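PDB 4B7O: iron-regulated outer membrane protein from Neisseria meningitidis, which probably takes up iron, perhaps as siderophore complexes, across the outer membrane as a TonB-dependent transporter, here in its iron-free form. Local coordinates for residues Pro93-Gly98 / Gln105-Arg110; Val607-Ser612 / Val635-Thr640; Glu388-Ala393 / Leu437-Lys442. One frame throughout, in Å; residues are numbered along the deposited sequence.

In the fold
Contact 1 is a small hairpin of the plug, while contacts 2 and 3 each pair neighbouring strands of the barrel, the two-part build of TonB-dependent transporters. Contact 2 belongs to the stretch of wall that the plug hairpin leans on: the centres of contacts 1 and 2 are about 11 Å apart, and they touch where Pro93 and Ser94 lie on Ser610 and where Arg110 O comes 3.1 Å from Ser612 OG, probably a hydrogen bond. Contact 3 lies across the chain's centre from contact 2, their centres about 41 Å apart. It does not touch the plug hairpin either, with about 16 Å between the nearest atoms of contacts 1 and 3.

Contact 1 (Pro93-Gly98 / Gln105-Arg110); sequences PSIDFG and QFLTLR
Leu107 lies alongside Phe97, its partner in a non-hydrogen-bonded antiparallel pair, both side chains pointing the same way. Followed outward, its CB leaves the strand on the face it shares with Ile95, Phe97 and Leu109. CG, swung opposite the backbone N (chi1 173°), lies beside the carbonyl carbon, and from there the CD1 branch does the touching: it meets Phe97 CZ at 3.4 Å, approaching the ring obliquely, and Ile95 CG2 at 4.0 Å. Next along this apolar row, Leu109 CD1 lies 3.8 Å from Ile95 CG1, these two side chains also lying side by side in a common direction. At the other end Gln105 stands its amide almost perpendicular to the Phe97 ring, 88° between the planes, while its NE2 bonds to Gly100 O in the turn.

Between the strands, Asp96 and Thr108 exchange two N-H...O bonds; Arg110 N to Ser94 O and Gly98 N to Phe106 O extend the ladder at either end. A water donates to Ser94 O and also bonds Thr108 OG1. On the opposite face, Asp96 makes a salt bridge to Arg659, and both Asp96 OD2 and Thr108 OG1 bond Ser723.

This buried plug hairpin continues into strand 112-113; helix 85-88 packs on Phe97, strand 603-618 borders Ser94, and Arg110 reaches Glu541 and Glu593 of the barrel wall.

Contact 2 (Val607-Ser612 / Val635-Thr640); sequences VGVSHS and VGRAWT. Unlike the reference sequence in segment 635-640: Ala638 (reference Thr).
Val609 sets its CG2 methyl squarely over the six-membered ring of Trp639, 3.8 Å from the centroid and 4° off the ring normal. CG2 lies opposite the backbone N, which carries it over the indole, and the same methyl also touches Arg637 CG at 3.8 Å, the two side chains lying side by side. The indole NE1 gives its hydrogen to Gln662 OE1.

Four backbone bonds join the strands. Gly608 and Thr640 exchange one pair, Gly608 N to Thr640 O at 2.9 Å and Thr640 N to Gly608 O at 3.0 Å; in both, the donor stands well above the carbonyl plane. Ser610 and Ala638 exchange the other pair, with the donors in the carbonyl planes, though the bond from Ser610 N is the more bent (138° at the hydrogen). Between these pairs, the CA of Val609 touches Ala638 O at 3.1 Å. Thr640 OG1 donates to the backbone carbonyl Glu91 O of the plug.

Farther along, Arg637 CB lies over the centre of the His611 ring, 4.0 Å from its centroid, and the guanidinium plane stands 85° from the imidazole. His611 ND1 is buried here without a polar partner in the model. Beyond it a water accepts hydrogens from both Ser612 OG and Val635 N, while Gly636 N bonds His722 ND1.

Both strands carry on the barrel's meander: Val607, Val609 and His611 make backbone bonds to strand 578-600, Arg637 and Trp639 to strand 652-665, and Pro93 of the plug rests against Ser610 and Thr640.

Contact 3 (Glu388-Ala393 / Leu437-Lys442); sequences EIKPQA and LSNPTK
Asn439 hands one hydrogen of its ND2 to Glu388 OE2, 3.0 Å away, in a nearly straight bond. The carboxylate receives it on the anti side of OE2, from a donor standing out of its plane, whereas the bond lies in the plane of the amide. The two flat groups are turned 65° against each other. Glu388 gets there fully stretched: CG lies opposite the backbone N (chi1 -170°) and the chain runs straight on, bringing OE2 over to Asn439 while CG rests 3.7 Å from Thr441 CG2. Glu388 and Thr441 point the same way, as partners in a non-hydrogen-bonded antiparallel pair.

Here two neighbouring strands of the TonB-dependent receptor barrel, 376-391 and 441-455, come to the end of their pairing, and the 43 residues between the segments form an excursion that includes helix 423-434. The last backbone link across the segments is Ile389 N to Pro440 O, 3.2 Å long; past it, the chain of 437-440 draws away from its neighbour.

Asn439 fills the angle between the diverging chains. Its CG lies opposite the carbonyl carbon (chi1 -76°), which carries the amide across Ile389 O: CB comes within 3.4 Å of that oxygen, ND2 lies beside Lys390 CB at 3.6 Å, and OD1 meets Pro391 CD. Pro440 CD also approaches this oxygen, 3.3 Å from Ile389 O. A loop at Thr519 touches both Ile389 and Pro440, and Phe394 packs on Asn439.

Contact 1 (Pro93-Gly98 / Gln105-Arg110)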
ATOM      1  N   PRO A  93       2.058  14.192   3.417  1.00 39.88           N
ATOM      2  CA  PRO A  93       1.361  14.822   2.291  1.00 34.46           C
ATOM      3  C   PRO A  93       1.528  14.119   0.937  1.00 36.82           C
ATOM      4  O   PRO A  93       0.787  14.423   0.009  1.00 39.28           O
ATOM      5  CB  PRO A  93       1.967  16.256   2.242  1.00 36.15           C
ATOM      6  CG  PRO A  93       3.203  16.239   3.127  1.00 33.15           C
ATOM      7  CD  PRO A  93       3.276  14.930   3.845  1.00 35.83           C
ATOM      8  N   SER A  94       2.494  13.241   0.742  1.00 31.35           N
ATOM      9  CA  SER A  94       2.561  12.706  -0.620  1.00 33.35           C
ATOM     10  C   SER A  94       1.772  11.332  -0.757  1.00 31.85           C
ATOM     11  O   SER A  94       1.725  10.695  -1.818  1.00 23.98           O
ATOM     12  CB  SER A  94       4.023  12.627  -1.060  1.00 32.46           C
ATOM     13  OG  SER A  94       4.681  11.693  -0.213  1.00 47.62           O
ATOM     14  N   ILE A  95       1.153  10.927   0.337  1.00 29.18           N
ATOM     15  CA  ILE A  95       0.347   9.718   0.351  1.00 36.41           C
ATOM     16  C   ILE A  95      -1.055  10.221   0.453  1.00 33.64           C
ATOM     17  O   ILE A  95      -1.320  11.009   1.301  1.00 39.66           O
ATOM     18  CB  ILE A  95       0.650   8.858   1.584  1.00 36.12           C
ATOM     19  CG1 ILE A  95       2.128   8.611   1.686  1.00 39.24           C
ATOM     20  CG2 ILE A  95       0.014   7.479   1.526  1.00 39.69           C
ATOM     21  CD1 ILE A  95       2.490   7.888   2.966  1.00 44.78           C
ATOM     22  N   ASP A  96      -1.940   9.809  -0.435  1.00 38.98           N
ATOM     23  CA  ASP A  96      -3.323  10.221  -0.373  1.00 37.55           C
ATOM     24  C   ASP A  96      -4.252   9.005  -0.481  1.00 39.88           C
ATOM     25  O   ASP A  96      -3.984   8.044  -1.198  1.00 38.53           O
ATOM     26  CB  ASP A  96      -3.611  11.261  -1.456  1.00 43.84           C
ATOM     27  CG  ASP A  96      -5.006  11.883  -1.338  1.00 51.59           C
ATOM     28  OD1 ASP A  96      -5.379  12.326  -0.240  1.00 58.54           O
ATOM     29  OD2 ASP A  96      -5.741  11.936  -2.347  1.00 53.64           O
ATOM     30  N   PHE A  97      -5.331   9.035   0.285  1.00 41.97           N
ATOM     31  CA  PHE A  97      -6.275   7.946   0.280  1.00 39.17           C
ATOM     32  C   PHE A  97      -7.611   8.340  -0.276  1.00 39.54           C
ATOM     33  O   PHE A  97      -8.066   9.483  -0.103  1.00 41.76           O
ATOM     34  CB  PHE A  97      -6.478   7.468   1.670  1.00 37.66           C
ATOM     35  CG  PHE A  97      -5.330   6.724   2.211  1.00 34.47           C
ATOM     36  CD1 PHE A  97      -4.261   7.396   2.775  1.00 35.75           C
ATOM     37  CD2 PHE A  97      -5.338   5.343   2.215  1.00 37.42           C
ATOM     38  CE1 PHE A  97      -3.183   6.678   3.290  1.00 35.42           C
ATOM     39  CE2 PHE A  97      -4.275   4.613   2.729  1.00 37.92           C
ATOM     40  CZ  PHE A  97      -3.200   5.278   3.288  1.00 35.69           C
ATOM     41  N   GLY A  98      -8.244   7.381  -0.949  1.00 38.94           N
ATOM     42  CA  GLY A  98      -9.648   7.575  -1.372  1.00 38.95           C
ATOM     43  C   GLY A  98     -10.625   7.465  -0.189  1.00 36.44           C
ATOM     44  O   GLY A  98     -10.314   6.873   0.853  1.00 38.70           O
ATOM     45  N   GLN A 105     -11.106   1.978  -0.669  1.00 41.29           N
ATOM     46  CA  GLN A 105      -9.969   2.954  -0.721  1.00 40.32           C
ATOM     47  C   GLN A 105      -8.885   2.618  -1.744  1.00 42.26           C
ATOM     48  O   GLN A 105      -8.424   1.464  -1.861  1.00 38.27           O
ATOM     49  CB  GLN A 105      -9.251   3.047   0.639  1.00 31.70           C
ATOM     50  CG  GLN A 105     -10.106   3.629   1.707  1.00 37.42           C
ATOM     51  CD  GLN A 105      -9.482   3.531   3.074  1.00 41.26           C
ATOM     52  OE1 GLN A 105      -8.278   3.397   3.216  1.00 43.85           O
ATOM     53  NE2 GLN A 105     -10.305   3.614   4.090  1.00 41.03           N
ATOM     54  N   PHE A 106      -8.466   3.659  -2.447  1.00 42.37           N
ATOM     55  CA  PHE A 106      -7.344   3.612  -3.360  1.00 45.82           C
ATOM     56  C   PHE A 106      -6.268   4.461  -2.775  1.00 44.34           C
ATOM     57  O   PHE A 106      -6.521   5.566  -2.272  1.00 46.37           O
ATOM     58  CB  PHE A 106      -7.699   4.275  -4.701  1.00 45.07           C
ATOM     59  CG  PHE A 106      -8.822   3.620  -5.419  1.00 46.38           C
ATOM     60  CD1 PHE A 106      -8.575   2.535  -6.245  1.00 49.23           C
ATOM     61  CD2 PHE A 106     -10.134   4.094  -5.278  1.00 47.74           C
ATOM     62  CE1 PHE A 106      -9.596   1.918  -6.945  1.00 49.33           C
ATOM     63  CE2 PHE A 106     -11.167   3.478  -5.955  1.00 53.98           C
ATOM     64  CZ  PHE A 106     -10.896   2.385  -6.795  1.00 55.05           C
ATOM     65  N   LEU A 107      -5.057   4.004  -2.937  1.00 40.81           N
ATOM     66  CA  LEU A 107      -3.947   4.719  -2.368  1.00 40.77           C
ATOM     67  C   LEU A 107      -3.017   5.303  -3.469  1.00 38.69           C
ATOM     68  O   LEU A 107      -2.775   4.636  -4.475  1.00 31.72           O
ATOM     69  CB  LEU A 107      -3.211   3.752  -1.474  1.00 36.82           C
ATOM     70  CG  LEU A 107      -1.924   4.382  -0.971  1.00 43.40           C
ATOM     71  CD1 LEU A 107      -1.679   4.001   0.496  1.00 40.64           C
ATOM     72  CD2 LEU A 107      -0.746   4.051  -1.876  1.00 41.14           C
ATOM     73  N   THR A 108      -2.556   6.556  -3.305  1.00 35.52           N
ATOM     74  CA  THR A 108      -1.551   7.072  -4.208  1.00 36.45           C
ATOM     75  C   THR A 108      -0.365   7.635  -3.467  1.00 34.71           C
ATOM     76  O   THR A 108      -0.455   8.143  -2.348  1.00 33.14           O
ATOM     77  CB  THR A 108      -2.115   8.095  -5.207  1.00 38.82           C
ATOM     78  OG1 THR A 108      -2.650   9.199  -4.490  1.00 37.83           O
ATOM     79  CG2 THR A 108      -3.216   7.462  -5.996  1.00 38.87           C
ATOM     80  N   LEU A 109       0.751   7.519  -4.118  1.00 33.67           N
ATOM     81  CA  LEU A 109       2.010   7.904  -3.578  1.00 34.55           C
ATOM     82  C   LEU A 109       2.613   8.724  -4.682  1.00 38.39           C
ATOM     83  O   LEU A 109       2.783   8.210  -5.802  1.00 32.65           O
ATOM     84  CB  LEU A 109       2.837   6.663  -3.334  1.00 37.43           C
ATOM     85  CG  LEU A 109       4.232   6.856  -2.757  1.00 40.55           C
ATOM     86  CD1 LEU A 109       4.137   7.591  -1.407  1.00 37.96           C
ATOM     87  CD2 LEU A 109       4.884   5.480  -2.624  1.00 32.34           C
ATOM     88  N   ARG A 110       2.850  10.014  -4.397  1.00 36.95           N
ATOM     89  CA  ARG A 110       3.276  10.949  -5.437  1.00 35.99           C
ATOM     90  C   ARG A 110       2.388  10.876  -6.644  1.00 36.68           C
ATOM     91  O   ARG A 110       2.859  10.983  -7.765  1.00 36.66           O
ATOM     92  CB  ARG A 110       4.708  10.640  -5.875  1.00 37.21           C
ATOM     93  CG  ARG A 110       5.773  11.159  -4.924  1.00 35.23           C
ATOM     94  CD  ARG A 110       7.167  10.613  -5.251  1.00 35.69           C
ATOM     95  NE  ARG A 110       8.159  11.203  -4.315  1.00 34.31           N
ATOM     96  CZ  ARG A 110       9.456  10.964  -4.326  1.00 29.85           C
ATOM     97  NH1 ARG A 110       9.968  10.120  -5.219  1.00 26.99           N
ATOM     98  NH2 ARG A 110      10.239  11.557  -3.420  1.00 31.46           N
TER
HETATM   99  O   HOH W   1      -0.201  10.949  -3.804  1.00 31.79           O

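Contact 2 (Val607-Ser612 / Val635-Thr640)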
ATOM      1  N   VAL A 607       5.258  20.677   9.561  1.00 32.50           N
ATOM      2  CA  VAL A 607       4.628  21.158   8.365  1.00 33.84           C
ATOM      3  C   VAL A 607       5.066  20.335   7.203  1.00 36.66           C
ATOM      4  O   VAL A 607       6.224  19.895   7.174  1.00 38.19           O
ATOM      5  CB  VAL A 607       4.992  22.622   8.010  1.00 40.59           C
ATOM      6  CG1 VAL A 607       4.040  23.553   8.716  1.00 41.37           C
ATOM      7  CG2 VAL A 607       6.436  22.966   8.388  1.00 38.13           C
ATOM      8  N   GLY A 608       4.161  20.130   6.223  1.00 34.31           N
ATOM      9  CA  GLY A 608       4.571  19.427   5.035  1.00 31.02           C
ATOM     10  C   GLY A 608       3.793  19.903   3.864  1.00 33.80           C
ATOM     11  O   GLY A 608       2.720  20.451   4.035  1.00 34.39           O
ATOM     12  N   VAL A 609       4.330  19.646   2.677  1.00 30.68           N
ATOM     13  CA  VAL A 609       3.713  20.003   1.449  1.00 29.59           C
ATOM     14  C   VAL A 609       4.216  19.092   0.346  1.00 33.20           C
ATOM     15  O   VAL A 609       5.386  18.653   0.320  1.00 35.89           O
ATOM     16  CB  VAL A 609       3.938  21.510   1.097  1.00 31.79           C
ATOM     17  CG1 VAL A 609       5.410  21.897   1.090  1.00 28.19           C
ATOM     18  CG2 VAL A 609       3.286  21.874  -0.253  1.00 32.49           C
ATOM     19  N   SER A 610       3.325  18.776  -0.575  1.00 33.37           N
ATOM     20  CA  SER A 610       3.653  17.835  -1.597  1.00 32.35           C
ATOM     21  C   SER A 610       2.831  18.129  -2.801  1.00 34.12           C
ATOM     22  O   SER A 610       1.686  18.565  -2.683  1.00 35.91           O
ATOM     23  CB  SER A 610       3.286  16.444  -1.117  1.00 34.96           C
ATOM     24  OG  SER A 610       3.868  15.513  -1.982  1.00 47.13           O
ATOM     25  N   HIS A 611       3.391  17.870  -3.968  1.00 32.11           N
ATOM     26  CA  HIS A 611       2.749  18.238  -5.205  1.00 34.08           C
ATOM     27  C   HIS A 611       3.470  17.431  -6.237  1.00 38.51           C
ATOM     28  O   HIS A 611       4.709  17.390  -6.251  1.00 42.84           O
ATOM     29  CB  HIS A 611       2.902  19.762  -5.492  1.00 35.04           C
ATOM     30  CG  HIS A 611       1.876  20.321  -6.464  1.00 39.00           C
ATOM     31  ND1 HIS A 611       0.804  19.596  -6.913  1.00 36.52           N
ATOM     32  CD2 HIS A 611       1.751  21.592  -7.036  1.00 40.63           C
ATOM     33  CE1 HIS A 611       0.067  20.345  -7.746  1.00 35.78           C
ATOM     34  NE2 HIS A 611       0.632  21.571  -7.828  1.00 37.91           N
ATOM     35  N   SER A 612       2.702  16.778  -7.097  1.00 34.00           N
ATOM     36  CA  SER A 612       3.233  15.914  -8.098  1.00 34.48           C
ATOM     37  C   SER A 612       2.389  16.070  -9.372  1.00 35.47           C
ATOM     38  O   SER A 612       1.381  16.770  -9.356  1.00 33.60           O
ATOM     39  CB  SER A 612       3.302  14.477  -7.570  1.00 34.52           C
ATOM     40  OG  SER A 612       2.022  13.905  -7.399  1.00 40.25           O
ATOM     41  N   VAL A 635      -3.529  14.685  -7.784  1.00 36.32           N
ATOM     42  CA  VAL A 635      -3.923  15.178  -6.468  1.00 32.78           C
ATOM     43  C   VAL A 635      -3.538  16.669  -6.447  1.00 35.71           C
ATOM     44  O   VAL A 635      -2.623  17.116  -7.177  1.00 39.11           O
ATOM     45  CB  VAL A 635      -3.246  14.337  -5.350  1.00 34.38           C
ATOM     46  CG1 VAL A 635      -3.738  14.722  -3.957  1.00 38.91           C
ATOM     47  CG2 VAL A 635      -3.588  12.859  -5.544  1.00 37.78           C
ATOM     48  N   GLY A 636      -4.267  17.457  -5.670  1.00 32.12           N
ATOM     49  CA  GLY A 636      -4.006  18.887  -5.593  1.00 34.23           C
ATOM     50  C   GLY A 636      -2.876  19.012  -4.599  1.00 36.26           C
ATOM     51  O   GLY A 636      -2.545  18.065  -3.894  1.00 36.13           O
ATOM     52  N   ARG A 637      -2.230  20.153  -4.564  1.00 37.80           N
ATOM     53  CA  ARG A 637      -1.106  20.295  -3.654  1.00 35.48           C
ATOM     54  C   ARG A 637      -1.589  20.014  -2.235  1.00 33.86           C
ATOM     55  O   ARG A 637      -2.585  20.590  -1.798  1.00 35.09           O
ATOM     56  CB  ARG A 637      -0.589  21.726  -3.730  1.00 32.72           C
ATOM     57  CG  ARG A 637       0.752  21.924  -3.039  1.00 35.27           C
ATOM     58  CD  ARG A 637       1.475  23.060  -3.704  1.00 34.09           C
ATOM     59  NE  ARG A 637       0.983  24.304  -3.172  1.00 43.25           N
ATOM     60  CZ  ARG A 637       1.104  25.464  -3.787  1.00 48.77           C
ATOM     61  NH1 ARG A 637       1.683  25.538  -4.971  1.00 55.05           N
ATOM     62  NH2 ARG A 637       0.616  26.536  -3.224  1.00 47.50           N
ATOM     63  N   ALA A 638      -0.859  19.193  -1.493  1.00 28.91           N
ATOM     64  CA  ALA A 638      -1.320  18.804  -0.216  1.00 33.66           C
ATOM     65  C   ALA A 638      -0.461  19.414   0.866  1.00 33.20           C
ATOM     66  O   ALA A 638       0.749  19.316   0.785  1.00 35.65           O
ATOM     67  CB  ALA A 638      -1.349  17.261  -0.122  1.00 33.11           C
ATOM     68  N   TRP A 639      -1.100  20.015   1.880  1.00 35.62           N
ATOM     69  CA  TRP A 639      -0.420  20.638   3.006  1.00 33.32           C
ATOM     70  C   TRP A 639      -0.856  19.946   4.235  1.00 34.78           C
ATOM     71  O   TRP A 639      -2.022  19.662   4.377  1.00 33.88           O
ATOM     72  CB  TRP A 639      -0.826  22.094   3.180  1.00 36.84           C
ATOM     73  CG  TRP A 639      -0.545  22.970   1.983  1.00 37.87           C
ATOM     74  CD1 TRP A 639      -1.289  23.065   0.839  1.00 36.24           C
ATOM     75  CD2 TRP A 639       0.586  23.889   1.780  1.00 36.69           C
ATOM     76  NE1 TRP A 639      -0.732  23.949  -0.034  1.00 43.01           N
ATOM     77  CE2 TRP A 639       0.384  24.492   0.473  1.00 39.10           C
ATOM     78  CE3 TRP A 639       1.716  24.243   2.525  1.00 37.15           C
ATOM     79  CZ2 TRP A 639       1.275  25.419  -0.070  1.00 43.85           C
ATOM     80  CZ3 TRP A 639       2.617  25.183   1.980  1.00 39.89           C
ATOM     81  CH2 TRP A 639       2.402  25.759   0.715  1.00 46.24           C
ATOM     82  N   THR A 640       0.067  19.713   5.165  1.00 32.71           N
ATOM     83  CA  THR A 640      -0.264  19.091   6.415  1.00 30.79           C
ATOM     84  C   THR A 640       0.428  19.931   7.444  1.00 33.46           C
ATOM     85  O   THR A 640       1.417  20.582   7.115  1.00 33.81           O
ATOM     86  CB  THR A 640       0.196  17.598   6.501  1.00 34.49           C
ATOM     87  OG1 THR A 640       1.486  17.415   5.922  1.00 36.43           O
ATOM     88  CG2 THR A 640      -0.697  16.709   5.674  1.00 31.82           C
TER
HETATM   89  O   HOH W   2      -0.880  14.021  -8.205  1.00 42.37           O

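Contact 3 (Glu388-Ala393 / Leu437-Lys442)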
ATOM      1  N   GLU A 388      -0.481 -17.084  -8.303  1.00 37.40           N
ATOM      2  CA  GLU A 388      -1.513 -17.883  -9.005  1.00 41.77           C
ATOM      3  C   GLU A 388      -2.895 -17.430  -8.628  1.00 42.73           C
ATOM      4  O   GLU A 388      -3.221 -17.403  -7.427  1.00 41.28           O
ATOM      5  CB  GLU A 388      -1.388 -19.387  -8.696  1.00 39.05           C
ATOM      6  CG  GLU A 388      -2.281 -20.258  -9.586  1.00 39.75           C
ATOM      7  CD  GLU A 388      -2.189 -21.809  -9.379  1.00 51.51           C
ATOM      8  OE1 GLU A 388      -1.348 -22.326  -8.572  1.00 49.85           O
ATOM      9  OE2 GLU A 388      -2.998 -22.535 -10.034  1.00 49.85           O
ATOM     10  N   ILE A 389      -3.693 -17.069  -9.638  1.00 34.44           N
ATOM     11  CA  ILE A 389      -5.065 -16.655  -9.458  1.00 31.70           C
ATOM     12  C   ILE A 389      -5.906 -17.933  -9.709  1.00 38.19           C
ATOM     13  O   ILE A 389      -5.694 -18.593 -10.699  1.00 35.80           O
ATOM     14  CB  ILE A 389      -5.425 -15.596 -10.510  1.00 28.67           C
ATOM     15  CG1 ILE A 389      -4.780 -14.246 -10.225  1.00 34.48           C
ATOM     16  CG2 ILE A 389      -6.880 -15.358 -10.583  1.00 31.44           C
ATOM     17  CD1 ILE A 389      -5.232 -13.075 -11.109  1.00 28.36           C
ATOM     18  N   LYS A 390      -6.830 -18.285  -8.803  1.00 41.13           N
ATOM     19  CA  LYS A 390      -7.630 -19.545  -8.863  1.00 40.68           C
ATOM     20  C   LYS A 390      -9.044 -19.211  -8.590  1.00 37.84           C
ATOM     21  O   LYS A 390      -9.407 -19.069  -7.425  1.00 44.05           O
ATOM     22  CB  LYS A 390      -7.204 -20.523  -7.763  1.00 41.56           C
ATOM     23  CG  LYS A 390      -5.719 -20.474  -7.489  1.00 43.43           C
ATOM     24  CD  LYS A 390      -5.358 -21.151  -6.185  1.00 42.03           C
ATOM     25  CE  LYS A 390      -3.859 -21.280  -6.144  1.00 38.91           C
ATOM     26  NZ  LYS A 390      -3.438 -22.224  -5.094  1.00 44.40           N
ATOM     27  N   PRO A 391      -9.844 -18.993  -9.635  1.00 37.38           N
ATOM     28  CA  PRO A 391     -11.263 -18.722  -9.467  1.00 39.25           C
ATOM     29  C   PRO A 391     -12.052 -20.025  -9.156  1.00 44.92           C
ATOM     30  O   PRO A 391     -11.499 -21.117  -9.272  1.00 46.76           O
ATOM     31  CB  PRO A 391     -11.657 -18.146 -10.810  1.00 42.02           C
ATOM     32  CG  PRO A 391     -10.687 -18.740 -11.785  1.00 36.75           C
ATOM     33  CD  PRO A 391      -9.463 -19.132 -11.046  1.00 36.46           C
ATOM     34  N   GLN A 392     -13.314 -19.927  -8.734  1.00 47.70           N
ATOM     35  CA  GLN A 392     -14.063 -21.123  -8.342  1.00 42.27           C
ATOM     36  C   GLN A 392     -14.253 -22.089  -9.501  1.00 43.32           C
ATOM     37  O   GLN A 392     -14.070 -23.298  -9.355  1.00 41.70           O
ATOM     38  CB  GLN A 392     -15.419 -20.711  -7.803  1.00 51.86           C
ATOM     39  CG  GLN A 392     -16.221 -21.838  -7.172  1.00 49.71           C
ATOM     40  CD  GLN A 392     -17.195 -21.281  -6.157  1.00 52.41           C
ATOM     41  OE1 GLN A 392     -16.803 -20.999  -5.006  1.00 51.97           O
ATOM     42  NE2 GLN A 392     -18.468 -21.090  -6.575  1.00 45.22           N
ATOM     43  N   ALA A 393     -14.646 -21.553 -10.654  1.00 42.29           N
ATOM     44  CA  ALA A 393     -14.664 -22.327 -11.892  1.00 41.43           C
ATOM     45  C   ALA A 393     -14.592 -21.356 -13.061  1.00 41.94           C
ATOM     46  O   ALA A 393     -14.943 -20.182 -12.918  1.00 44.75           O
ATOM     47  CB  ALA A 393     -15.947 -23.120 -11.958  1.00 36.59           C
ATOM     48  N   LEU A 437      -9.678 -22.674 -20.561  1.00 49.33           N
ATOM     49  CA  LEU A 437      -9.000 -21.815 -19.587  1.00 46.17           C
ATOM     50  C   LEU A 437      -8.394 -22.550 -18.404  1.00 40.90           C
ATOM     51  O   LEU A 437      -8.979 -23.469 -17.914  1.00 43.43           O
ATOM     52  CB  LEU A 437      -9.987 -20.786 -19.096  1.00 41.71           C
ATOM     53  CG  LEU A 437     -10.059 -19.561 -19.987  1.00 45.57           C
ATOM     54  CD1 LEU A 437      -9.572 -19.751 -21.430  1.00 45.51           C
ATOM     55  CD2 LEU A 437     -11.457 -19.003 -19.936  1.00 36.11           C
ATOM     56  N   SER A 438      -7.181 -22.170 -18.013  1.00 44.90           N
ATOM     57  CA  SER A 438      -6.619 -22.610 -16.734  1.00 46.95           C
ATOM     58  C   SER A 438      -6.224 -21.389 -15.840  1.00 48.85           C
ATOM     59  O   SER A 438      -6.450 -20.199 -16.188  1.00 47.60           O
ATOM     60  CB  SER A 438      -5.443 -23.557 -16.970  1.00 46.84           C
ATOM     61  OG  SER A 438      -4.534 -22.939 -17.828  1.00 53.11           O
ATOM     62  N   ASN A 439      -5.652 -21.689 -14.682  1.00 44.06           N
ATOM     63  CA  ASN A 439      -5.265 -20.673 -13.730  1.00 44.13           C
ATOM     64  C   ASN A 439      -4.059 -19.857 -14.185  1.00 45.55           C
ATOM     65  O   ASN A 439      -2.954 -20.408 -14.333  1.00 47.38           O
ATOM     66  CB  ASN A 439      -4.901 -21.355 -12.439  1.00 37.87           C
ATOM     67  CG  ASN A 439      -6.110 -21.805 -11.693  1.00 35.76           C
ATOM     68  OD1 ASN A 439      -7.232 -21.589 -12.158  1.00 35.33           O
ATOM     69  ND2 ASN A 439      -5.909 -22.372 -10.519  1.00 31.51           N
ATOM     70  N   PRO A 440      -4.240 -18.545 -14.333  1.00 39.27           N
ATOM     71  CA  PRO A 440      -3.165 -17.644 -14.725  1.00 40.07           C
ATOM     72  C   PRO A 440      -2.130 -17.609 -13.651  1.00 40.04           C
ATOM     73  O   PRO A 440      -2.476 -17.751 -12.466  1.00 41.94           O
ATOM     74  CB  PRO A 440      -3.850 -16.293 -14.835  1.00 40.04           C
ATOM     75  CG  PRO A 440      -5.325 -16.602 -14.831  1.00 42.48           C
ATOM     76  CD  PRO A 440      -5.433 -17.801 -13.940  1.00 42.63           C
ATOM     77  N   THR A 441      -0.863 -17.529 -14.060  1.00 39.90           N
ATOM     78  CA  THR A 441       0.226 -17.413 -13.106  1.00 43.40           C
ATOM     79  C   THR A 441       1.332 -16.431 -13.573  1.00 43.25           C
ATOM     80  O   THR A 441       1.371 -15.999 -14.725  1.00 42.45           O
ATOM     81  CB  THR A 441       0.880 -18.769 -12.828  1.00 43.20           C
ATOM     82  OG1 THR A 441       1.630 -19.133 -13.972  1.00 45.27           O
ATOM     83  CG2 THR A 441      -0.142 -19.842 -12.542  1.00 41.26           C
ATOM     84  N   LYS A 442       2.248 -16.110 -12.667  1.00 41.17           N
ATOM     85  CA  LYS A 442       3.332 -15.163 -12.972  1.00 37.82           C
ATOM     86  C   LYS A 442       4.461 -15.469 -12.043  1.00 38.17           C
ATOM     87  O   LYS A 442       4.254 -15.565 -10.825  1.00 38.77           O
ATOM     88  CB  LYS A 442       2.907 -13.716 -12.807  1.00 38.44           C
ATOM     89  CG  LYS A 442       3.962 -12.760 -13.356  1.00 43.82           C
ATOM     90  CD  LYS A 442       3.442 -11.342 -13.423  1.00 38.40           C
ATOM     91  CE  LYS A 442       3.718 -10.628 -12.115  1.00 40.46           C
ATOM     92  NZ  LYS A 442       3.186  -9.243 -12.221  1.00 36.12           N
TER